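Local coordinates for odorant-binding protein 47 (Anopheles gambiae, PDB 3PM2) that binds hydrophobic odorants such as indole, menthol and decanal and is thought to carry them through the aqueous fluid around olfactory dendrites, at residues G53-E58 against G126-H131; E48-G53 against A118-A123. All coordinates share one frame; numbering follows the deposited sequence.

Interaction 1. Residues G53-E58 against G126-H131; sequences GCCVAE and GEQICH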
loop_
_atom_site.group_PDB
_atom_site.type_symbol
_atom_site.label_atom_id
_atom_site.label_comp_id
_atom_site.label_asym_id
_atom_site.label_seq_id
_atom_site.Cartn_x
_atom_site.Cartn_y
_atom_site.Cartn_z
ATOM N N GLY A 53 -0.212 3.274 12.251
ATOM C CA GLY A 53 -0.997 2.484 11.304
ATOM C C GLY A 53 -1.792 3.326 10.333
ATOM O O GLY A 53 -2.373 4.347 10.713
ATOM N N CYS A 54 -1.793 2.924 9.065
ATOM C CA CYS A 54 -2.477 3.683 8.031
ATOM C C CYS A 54 -3.969 3.280 7.976
ATOM O O CYS A 54 -4.288 2.120 7.659
ATOM C CB CYS A 54 -1.793 3.467 6.689
ATOM S SG CYS A 54 -2.691 4.209 5.320
ATOM N N CYS A 55 -4.867 4.227 8.278
ATOM C CA CYS A 55 -6.306 3.935 8.251
ATOM C C CYS A 55 -6.876 3.773 6.862
ATOM O O CYS A 55 -7.888 3.093 6.706
ATOM C CB CYS A 55 -7.099 4.952 9.062
ATOM S SG CYS A 55 -6.846 4.822 10.855
ATOM N N VAL A 56 -6.257 4.423 5.841
ATOM C CA VAL A 56 -6.697 4.262 4.460
ATOM C C VAL A 56 -6.640 2.750 4.153
ATOM O O VAL A 56 -7.599 2.186 3.626
ATOM C CB VAL A 56 -5.815 5.066 3.445
ATOM C CG1 VAL A 56 -6.171 4.708 1.999
ATOM C CG2 VAL A 56 -5.915 6.576 3.674
ATOM N N ALA A 57 -5.507 2.108 4.484
ATOM C CA ALA A 57 -5.299 0.670 4.228
ATOM C C ALA A 57 -6.205 -0.218 5.038
ATOM O O ALA A 57 -6.719 -1.208 4.509
ATOM C CB ALA A 57 -3.840 0.294 4.475
ATOM N N GLU A 58 -6.414 0.104 6.329
ATOM C CA GLU A 58 -7.324 -0.715 7.135
ATOM C C GLU A 58 -8.747 -0.668 6.547
ATOM O O GLU A 58 -9.423 -1.695 6.493
ATOM C CB GLU A 58 -7.292 -0.297 8.599
ATOM C CG GLU A 58 -8.181 -1.168 9.479
ATOM C CD GLU A 58 -7.900 -1.023 10.958
ATOM O OE1 GLU A 58 -6.744 -1.267 11.366
ATOM O OE2 GLU A 58 -8.836 -0.684 11.716
ATOM N N GLY A 126 -8.850 13.910 17.569
ATOM C CA GLY A 126 -9.594 13.144 16.580
ATOM C C GLY A 126 -8.774 12.127 15.804
ATOM O O GLY A 126 -9.235 11.615 14.782
ATOM N N GLU A 127 -7.547 11.849 16.247
ATOM C CA GLU A 127 -6.729 10.839 15.566
ATOM C C GLU A 127 -7.295 9.461 15.877
ATOM O O GLU A 127 -7.397 9.099 17.043
ATOM C CB GLU A 127 -5.277 10.887 16.039
ATOM C CG GLU A 127 -4.399 9.884 15.286
ATOM C CD GLU A 127 -2.975 9.766 15.775
ATOM O OE1 GLU A 127 -2.684 10.260 16.884
ATOM O OE2 GLU A 127 -2.147 9.179 15.045
ATOM N N GLN A 128 -7.620 8.691 14.851
ATOM C CA GLN A 128 -8.092 7.317 15.033
ATOM C C GLN A 128 -6.906 6.367 14.847
ATOM O O GLN A 128 -6.230 6.421 13.811
ATOM C CB GLN A 128 -9.216 6.992 14.048
ATOM C CG GLN A 128 -9.489 5.493 13.914
ATOM C CD GLN A 128 -10.940 5.120 13.809
ATOM O OE1 GLN A 128 -11.845 5.826 14.297
ATOM N NE2 GLN A 128 -11.180 3.973 13.176
ATOM N N ILE A 129 -6.652 5.506 15.845
ATOM C CA ILE A 129 -5.542 4.566 15.758
ATOM C C ILE A 129 -5.983 3.311 15.014
ATOM O O ILE A 129 -6.988 2.721 15.372
ATOM C CB ILE A 129 -4.946 4.252 17.169
ATOM C CG1 ILE A 129 -4.374 5.540 17.840
ATOM C CG2 ILE A 129 -3.907 3.122 17.130
ATOM C CD1 ILE A 129 -3.207 6.275 17.093
ATOM N N CYS A 130 -5.251 2.931 13.960
ATOM C CA CYS A 130 -5.511 1.720 13.166
ATOM C C CYS A 130 -4.347 0.775 13.346
ATOM O O CYS A 130 -3.214 1.223 13.578
ATOM C CB CYS A 130 -5.724 2.058 11.689
ATOM S SG CYS A 130 -7.301 2.900 11.365
ATOM N N HIS A 131 -4.619 -0.533 13.247
ATOM C CA HIS A 131 -3.542 -1.500 13.367
ATOM C C HIS A 131 -2.621 -1.340 12.151
ATOM O O HIS A 131 -3.114 -1.213 11.039
ATOM C CB HIS A 131 -4.090 -2.940 13.444
ATOM C CG HIS A 131 -3.073 -3.948 13.916
ATOM N ND1 HIS A 131 -2.048 -4.394 13.088
ATOM C CD2 HIS A 131 -3.010 -4.621 15.090
ATOM C CE1 HIS A 131 -1.385 -5.300 13.791
ATOM N NE2 HIS A 131 -1.923 -5.463 15.006
HETATM O O HOH W 1 -1.126 2.753 14.729
HETATM O O HOH W 2 -3.215 4.832 13.177
HETATM O O HOH W 3 -2.881 -0.141 8.547
HETATM O O HOH W 4 -4.983 -2.754 10.028
HETATM O O HOH W 5 -7.752 -1.596 14.143
#
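Cys55 and Cys130 form a disulfide that ties the first turn of helix 55-63 to the loop before helix 133-147. It is one of six disulfides in this C-plus odorant-binding protein, a mainly helical fold of the PBP/GOBP family. The SG atoms are 2.0 Å apart and the bridge torsion is 106°. Both cysteines set SG anti to their own carbonyl carbon, with chi1 near -70° in each. The bridge also packs against Trp37 and Gln40 of helix 27-44 through Cys55.

Glu58 lies one turn further along the helix and faces the same loop. Its CG is anti to the backbone N. With the extended chain beyond it, the carboxylate comes alongside the bridge, CD 3.8 Å from Cys130 CB. OE1 accepts a hydrogen bond from His131 N at 2.9 Å, met on the syn side and 20° out of the carboxylate plane. OE1 also accepts a hydrogen bond from water 4, which donates to His131 O as well. OE2 is held by water 5. The imidazole of His131 turns to other partners: ND1 caps Ile133 N at the start of the next helix.

Gly53 packs its bare CA against the loop, 3.4 Å from Cys130 O in a CA-H...O contact. The side chain of Cys54 starts out away from the loop, and its SG accepts a weak capping bond from Ala57 N. Water fills in between the two backbones. Water 1 joins Gly53 N to Cys130 O, and water 3 donates to Cys54 O and His131 O. Water 2 lies 2.6 Å from Gly53 O and accepts from Cys130 N at 2.9 Å.

Interaction 2. Residues E48-G53 against A118-A123; sequences EGIPRG and AKLTPA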
loop_
_atom_site.group_PDB
_atom_site.type_symbol
_atom_site.label_atom_id
_atom_site.label_comp_id
_atom_site.label_asym_id
_atom_site.label_seq_id
_atom_site.Cartn_x
_atom_site.Cartn_y
_atom_site.Cartn_z
ATOM N N GLU A 48 6.903 11.731 14.785
ATOM C CA GLU A 48 8.087 10.917 15.040
ATOM C C GLU A 48 7.727 9.664 15.825
ATOM O O GLU A 48 6.593 9.524 16.285
ATOM C CB GLU A 48 9.148 11.724 15.788
ATOM C CG GLU A 48 8.811 12.029 17.231
ATOM C CD GLU A 48 9.805 12.915 17.953
ATOM O OE1 GLU A 48 10.853 13.267 17.366
ATOM O OE2 GLU A 48 9.513 13.277 19.112
ATOM N N GLY A 49 8.715 8.788 15.998
ATOM C CA GLY A 49 8.549 7.569 16.778
ATOM C C GLY A 49 8.059 6.387 15.973
ATOM O O GLY A 49 8.318 6.268 14.777
ATOM N N ILE A 50 7.408 5.459 16.656
ATOM C CA ILE A 50 6.924 4.228 16.031
ATOM C C ILE A 50 5.949 4.557 14.885
ATOM O O ILE A 50 5.072 5.416 15.105
ATOM C CB ILE A 50 6.257 3.360 17.125
ATOM C CG1 ILE A 50 7.303 2.969 18.197
ATOM C CG2 ILE A 50 5.545 2.121 16.536
ATOM C CD1 ILE A 50 6.695 2.586 19.503
ATOM N N PRO A 51 6.128 3.949 13.665
ATOM C CA PRO A 51 5.201 4.223 12.545
ATOM C C PRO A 51 3.744 4.015 12.968
ATOM O O PRO A 51 3.440 3.093 13.713
ATOM C CB PRO A 51 5.627 3.217 11.475
ATOM C CG PRO A 51 7.117 3.037 11.731
ATOM C CD PRO A 51 7.165 2.975 13.249
ATOM N N ARG A 52 2.867 4.958 12.586
ATOM C CA ARG A 52 1.461 4.892 12.996
ATOM C C ARG A 52 0.708 4.178 11.882
ATOM O O ARG A 52 0.968 4.453 10.709
ATOM C CB ARG A 52 0.892 6.326 13.241
ATOM C CG ARG A 52 1.773 7.186 14.151
ATOM C CD ARG A 52 0.986 8.162 15.009
ATOM N NE ARG A 52 1.684 8.284 16.275
ATOM C CZ ARG A 52 1.127 8.397 17.472
ATOM N NH1 ARG A 52 -0.191 8.518 17.598
ATOM N NH2 ARG A 52 1.891 8.476 18.550
ATOM N N GLY A 53 -0.212 3.274 12.251
ATOM C CA GLY A 53 -0.997 2.484 11.304
ATOM C C GLY A 53 -1.792 3.326 10.333
ATOM O O GLY A 53 -2.373 4.347 10.713
ATOM N N ALA A 118 0.097 -0.681 16.955
ATOM C CA ALA A 118 -1.312 -0.960 17.245
ATOM C C ALA A 118 -1.742 -0.422 18.639
ATOM O O ALA A 118 -2.928 -0.137 18.856
ATOM C CB ALA A 118 -1.550 -2.451 17.184
ATOM N N LYS A 119 -0.765 -0.272 19.564
ATOM C CA LYS A 119 -1.015 0.168 20.946
ATOM C C LYS A 119 -0.814 1.668 21.200
ATOM O O LYS A 119 -1.009 2.146 22.323
ATOM C CB LYS A 119 -0.215 -0.698 21.917
ATOM C CG LYS A 119 -0.568 -2.193 21.818
ATOM C CD LYS A 119 -0.555 -2.854 23.173
ATOM C CE LYS A 119 -0.504 -4.367 23.111
ATOM N NZ LYS A 119 -0.611 -4.971 24.476
ATOM N N LEU A 120 -0.507 2.431 20.138
ATOM C CA LEU A 120 -0.300 3.867 20.269
ATOM C C LEU A 120 -1.605 4.569 20.679
ATOM O O LEU A 120 -2.695 4.106 20.362
ATOM C CB LEU A 120 0.219 4.452 18.932
ATOM C CG LEU A 120 1.632 4.017 18.505
ATOM C CD1 LEU A 120 1.915 4.415 17.044
ATOM C CD2 LEU A 120 2.702 4.574 19.438
ATOM N N THR A 121 -1.477 5.647 21.419
ATOM C CA THR A 121 -2.630 6.433 21.854
ATOM C C THR A 121 -2.750 7.664 20.977
ATOM O O THR A 121 -1.721 8.142 20.509
ATOM C CB THR A 121 -2.554 6.767 23.352
ATOM O OG1 THR A 121 -1.319 7.406 23.642
ATOM C CG2 THR A 121 -2.717 5.547 24.222
ATOM N N PRO A 122 -3.983 8.199 20.744
ATOM C CA PRO A 122 -4.125 9.392 19.886
ATOM C C PRO A 122 -3.234 10.562 20.319
ATOM O O PRO A 122 -3.235 10.917 21.491
ATOM C CB PRO A 122 -5.616 9.714 19.999
ATOM C CG PRO A 122 -6.254 8.404 20.272
ATOM C CD PRO A 122 -5.307 7.722 21.203
ATOM N N ALA A 123 -2.388 11.079 19.409
ATOM C CA ALA A 123 -1.461 12.177 19.751
ATOM C C ALA A 123 -1.924 13.553 19.292
ATOM O O ALA A 123 -1.269 14.556 19.576
ATOM C CB ALA A 123 -0.052 11.872 19.266
HETATM O O HOH W 6 1.080 8.406 20.926
#
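Leu120 and Arg52 carry this surface contact between two loops. One leads from helix 27-44 to helix 55-63, and the other leaves helix 111-118. Leu120 comes first along the second segment. Its CG is anti to the carbonyl carbon (chi1 -67°). The branch ending in CD1 meets Ile50 O at 3.8 Å and lies near Pro51 O. The same methyl sits over one face of the Arg52 guanidinium, 3.9 Å above the plane and offset toward the rim. CD2 approaches Arg52 NH2 at 4.1 Å.

Thr121 follows and uses its backbone, while its side chain starts away from the other loop. Its O takes a weak hydrogen bond from Arg52 NH1 at 3.3 Å, with an angle of 163° at the hydrogen. Water 6 makes a second link to the same oxygen. It lies at the edge of the guanidinium, in its plane, and accepts from NH2. Ala123 closes the segment with CB 3.7 Å from Arg52 NH1, an oblique approach. The Arg52 chain bends at chi2 and chi3 on its way to this place.

The stronger partner of NH1 is Glu127, through a salt bridge to OE1, which also accepts from Ala123 N. The charge is thus probably balanced mainly by Glu127, while Thr121 O, through its weak bond, and water 6 probably help set how the guanidinium is turned.

Interactions 1 and 2 are neighbours on one side of the chain's centre, with their own centres about 9 Å apart. They share Gly53, where the loop 48-53 runs on into the start of helix 55-63. The 118-123 and 126-131 segments belong to one loop between helices 111-118 and 133-147. The main joint is a salt bridge, Glu127 OE1 to Arg52 NH1 at 3.1 Å. Packing adds to it: Ile129 CG1 lies 3.4 Å from Leu120 O, and His131 CD2 lies 3.4 Å from Ala118 CB. Interaction 1 is partly buried and has a covalent tie. Interaction 2 extends the same loop pairing outward at the surface.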